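PDB 2W7R: microtubule-associated serine/threonine-protein kinase 4 from Homo sapiens, which phosphorylates serine and threonine residues of its protein substrates and carries a PDZ domain that probably binds the C-terminal tails of partner proteins. Local coordinates for residues P4-S9 with K83-T88. Numbering follows the deposited sequence.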
ATOM      1  N   PRO A   4      -0.395  -3.881  19.539  1.00 42.98           N
ATOM      2  CA  PRO A   4      -1.054  -2.900  18.669  1.00 35.95           C
ATOM      3  C   PRO A   4      -0.453  -1.509  18.829  1.00 33.55           C
ATOM      4  O   PRO A   4       0.294  -1.272  19.776  1.00 39.24           O
ATOM      5  CB  PRO A   4      -2.498  -2.882  19.190  1.00 40.24           C
ATOM      6  CG  PRO A   4      -2.582  -3.971  20.240  1.00 53.01           C
ATOM      7  CD  PRO A   4      -1.196  -4.162  20.739  1.00 49.90           C
ATOM      8  N   ILE A   5      -0.775  -0.605  17.909  1.00 37.50           N
ATOM      9  CA  ILE A   5      -0.368   0.787  18.030  1.00 36.06           C
ATOM     10  C   ILE A   5      -1.352   1.489  18.951  1.00 37.66           C
ATOM     11  O   ILE A   5      -2.551   1.511  18.683  1.00 33.70           O
ATOM     12  CB  ILE A   5      -0.390   1.510  16.670  1.00 44.73           C
ATOM     13  CG1 ILE A   5       0.412   0.731  15.624  1.00 41.65           C
ATOM     14  CG2 ILE A   5       0.138   2.937  16.821  1.00 46.52           C
ATOM     15  CD1 ILE A   5       1.902   0.797  15.819  1.00 52.06           C
ATOM     16  N   VAL A   6      -0.854   2.058  20.041  1.00 37.59           N
ATOM     17  CA  VAL A   6      -1.727   2.772  20.960  1.00 40.40           C
ATOM     18  C   VAL A   6      -1.614   4.270  20.731  1.00 41.05           C
ATOM     19  O   VAL A   6      -0.527   4.840  20.801  1.00 48.09           O
ATOM     20  CB  VAL A   6      -1.405   2.432  22.420  1.00 45.25           C
ATOM     21  CG1 VAL A   6      -2.336   3.186  23.359  1.00 38.06           C
ATOM     22  CG2 VAL A   6      -1.525   0.927  22.639  1.00 53.03           C
ATOM     23  N   ILE A   7      -2.741   4.906  20.443  1.00 33.92           N
ATOM     24  CA  ILE A   7      -2.740   6.332  20.169  1.00 37.42           C
ATOM     25  C   ILE A   7      -3.494   7.073  21.266  1.00 41.59           C
ATOM     26  O   ILE A   7      -4.672   6.805  21.511  1.00 35.75           O
ATOM     27  CB  ILE A   7      -3.366   6.648  18.796  1.00 34.89           C
ATOM     28  CG1 ILE A   7      -2.691   5.826  17.695  1.00 31.89           C
ATOM     29  CG2 ILE A   7      -3.257   8.139  18.498  1.00 36.60           C
ATOM     30  CD1 ILE A   7      -3.357   5.968  16.328  1.00 33.92           C
ATOM     31  N   HIS A   8      -2.802   7.993  21.936  1.00 33.74           N
ATOM     32  CA  HIS A   8      -3.420   8.819  22.962  1.00 37.34           C
ATOM     33  C   HIS A   8      -3.750  10.183  22.379  1.00 41.30           C
ATOM     34  O   HIS A   8      -2.866  10.885  21.887  1.00 41.50           O
ATOM     35  CB  HIS A   8      -2.482   9.008  24.155  1.00 38.17           C
ATOM     36  CG  HIS A   8      -2.031   7.730  24.788  1.00 39.00           C
ATOM     37  ND1 HIS A   8      -2.656   7.185  25.888  1.00 44.32           N
ATOM     38  CD2 HIS A   8      -1.005   6.899  24.487  1.00 47.68           C
ATOM     39  CE1 HIS A   8      -2.034   6.073  26.239  1.00 47.36           C
ATOM     40  NE2 HIS A   8      -1.030   5.875  25.403  1.00 48.88           N
ATOM     41  N   SER A   9      -5.025  10.552  22.440  1.00 43.32           N
ATOM     42  CA  SER A   9      -5.483  11.851  21.965  1.00 47.77           C
ATOM     43  C   SER A   9      -5.904  12.725  23.142  1.00 49.89           C
ATOM     44  O   SER A   9      -6.412  12.221  24.144  1.00 53.02           O
ATOM     45  CB  SER A   9      -6.658  11.679  21.001  1.00 51.20           C
ATOM     46  OG  SER A   9      -7.329  12.910  20.792  1.00 60.21           O
ATOM     47  N   LYS A  83      -8.474   7.391  23.841  1.00 42.76           N
ATOM     48  CA  LYS A  83      -7.399   6.452  23.549  1.00 33.75           C
ATOM     49  C   LYS A  83      -7.931   5.367  22.617  1.00 35.30           C
ATOM     50  O   LYS A  83      -9.047   4.888  22.802  1.00 42.42           O
ATOM     51  CB  LYS A  83      -6.857   5.832  24.836  1.00 43.17           C
ATOM     52  CG  LYS A  83      -5.652   4.933  24.620  1.00 50.75           C
ATOM     53  CD  LYS A  83      -5.109   4.400  25.939  1.00 59.94           C
ATOM     54  CE  LYS A  83      -6.109   3.486  26.627  1.00 66.15           C
ATOM     55  NZ  LYS A  83      -5.575   2.942  27.909  1.00 69.99           N
ATOM     56  N   VAL A  84      -7.140   4.994  21.615  1.00 31.01           N
ATOM     57  CA  VAL A  84      -7.522   3.917  20.703  1.00 29.72           C
ATOM     58  C   VAL A  84      -6.340   3.002  20.399  1.00 38.97           C
ATOM     59  O   VAL A  84      -5.195   3.440  20.350  1.00 35.45           O
ATOM     60  CB  VAL A  84      -8.098   4.465  19.380  1.00 29.10           C
ATOM     61  CG1 VAL A  84      -6.990   5.065  18.518  1.00 31.20           C
ATOM     62  CG2 VAL A  84      -8.833   3.359  18.615  1.00 33.69           C
ATOM     63  N   SER A  85      -6.626   1.721  20.200  1.00 32.67           N
ATOM     64  CA  SER A  85      -5.595   0.760  19.865  1.00 29.64           C
ATOM     65  C   SER A  85      -5.830   0.298  18.433  1.00 29.78           C
ATOM     66  O   SER A  85      -6.939  -0.081  18.086  1.00 35.35           O
ATOM     67  CB  SER A  85      -5.677  -0.429  20.823  1.00 46.87           C
ATOM     68  OG  SER A  85      -4.606  -1.330  20.619  1.00 62.86           O
ATOM     69  N   ILE A  86      -4.803   0.361  17.593  1.00 28.49           N
ATOM     70  CA  ILE A  86      -4.953  -0.078  16.206  1.00 28.79           C
ATOM     71  C   ILE A  86      -3.956  -1.185  15.892  1.00 29.30           C
ATOM     72  O   ILE A  86      -2.745  -0.998  16.014  1.00 29.60           O
ATOM     73  CB  ILE A  86      -4.779   1.092  15.216  1.00 31.98           C
ATOM     74  CG1 ILE A  86      -5.794   2.193  15.523  1.00 36.32           C
ATOM     75  CG2 ILE A  86      -4.935   0.625  13.770  1.00 29.19           C
ATOM     76  CD1 ILE A  86      -5.795   3.308  14.520  1.00 44.26           C
ATOM     77  N   THR A  87      -4.469  -2.349  15.502  1.00 25.95           N
ATOM     78  CA  THR A  87      -3.607  -3.445  15.106  1.00 25.59           C
ATOM     79  C   THR A  87      -3.396  -3.369  13.604  1.00 24.77           C
ATOM     80  O   THR A  87      -4.353  -3.259  12.838  1.00 25.91           O
ATOM     81  CB  THR A  87      -4.221  -4.805  15.470  1.00 26.64           C
ATOM     82  OG1 THR A  87      -4.590  -4.811  16.856  1.00 28.26           O
ATOM     83  CG2 THR A  87      -3.233  -5.931  15.197  1.00 32.57           C
ATOM     84  N   THR A  88      -2.136  -3.409  13.188  1.00 26.95           N
ATOM     85  CA  THR A  88      -1.798  -3.286  11.778  1.00 25.70           C
ATOM     86  C   THR A  88      -0.912  -4.430  11.320  1.00 29.01           C
ATOM     87  O   THR A  88      -0.294  -5.122  12.135  1.00 33.58           O
ATOM     88  CB  THR A  88      -1.065  -1.961  11.488  1.00 34.13           C
ATOM     89  OG1 THR A  88       0.217  -1.970  12.129  1.00 40.95           O
ATOM     90  CG2 THR A  88      -1.875  -0.773  11.993  1.00 37.08           C
TER
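Ile-5 and Ile-7 pair with Ile-86 and Val-84 through four backbone hydrogen bonds of 2.8 to 3.1 Å between N and O, strands 5-8 and 83-88 running antiparallel with axes 4.7 Å apart at closest. Ile-5/Ile-86 and Ile-7/Val-84 are the hydrogen-bonded pairs, with Val-6/Ser-85 the non-hydrogen-bonded pair between them. There Ser-85 CA makes a CA-H...O contact with Ile-5 O, a carbonyl already bonded to Ile-86 N.

The alternation of a strand sorts the side chains. Ile-5, Ile-7, Val-84 and Ile-86 share one face, where beta-branched aliphatics suit both extended backbone and core. In Ile-7 a chi2 of 174° holds CD1 anti to CA, and CD1 meets Ile-86 CD1 at 4.0 Å; Val-84 CG1 rests against Ile-7 CB. Phe-16 of strand 16-24 touches both Ile-7 and Ile-86, while helix 45-49 packs on Ile-5 and Ile-7.

On the other face the Lys-83 chain runs alongside the His-8 imidazole in the same direction. The lysine's methylene CD comes obliquely to the ring, 3.5 Å from His-8 CE1, and its CG also touches Val-6 CG1: the aliphatic stem gives Val-6 and the imidazole an apolar neighbour, while NZ stays 5.5 Å from His-8 ND1. Pro-4, after a cis peptide bond, brings CB and CG up to the Ser-85 hydroxyl, though the modelled closeness is doubtful. Serine's small side chain suits the close Val-6/Ser-85 pairing, CA to CA 4.5 Å.

The pairing adds the N-terminal strand to the edge of the PDZ sheet, beside strand 83-89. Its chemistry is two-sided: backbone bonds fix the register, aliphatic groups close one side over the core, and the other face, mixed in character with Lys-83, His-8, Ser-85 and Val-6, is largely open to solvent.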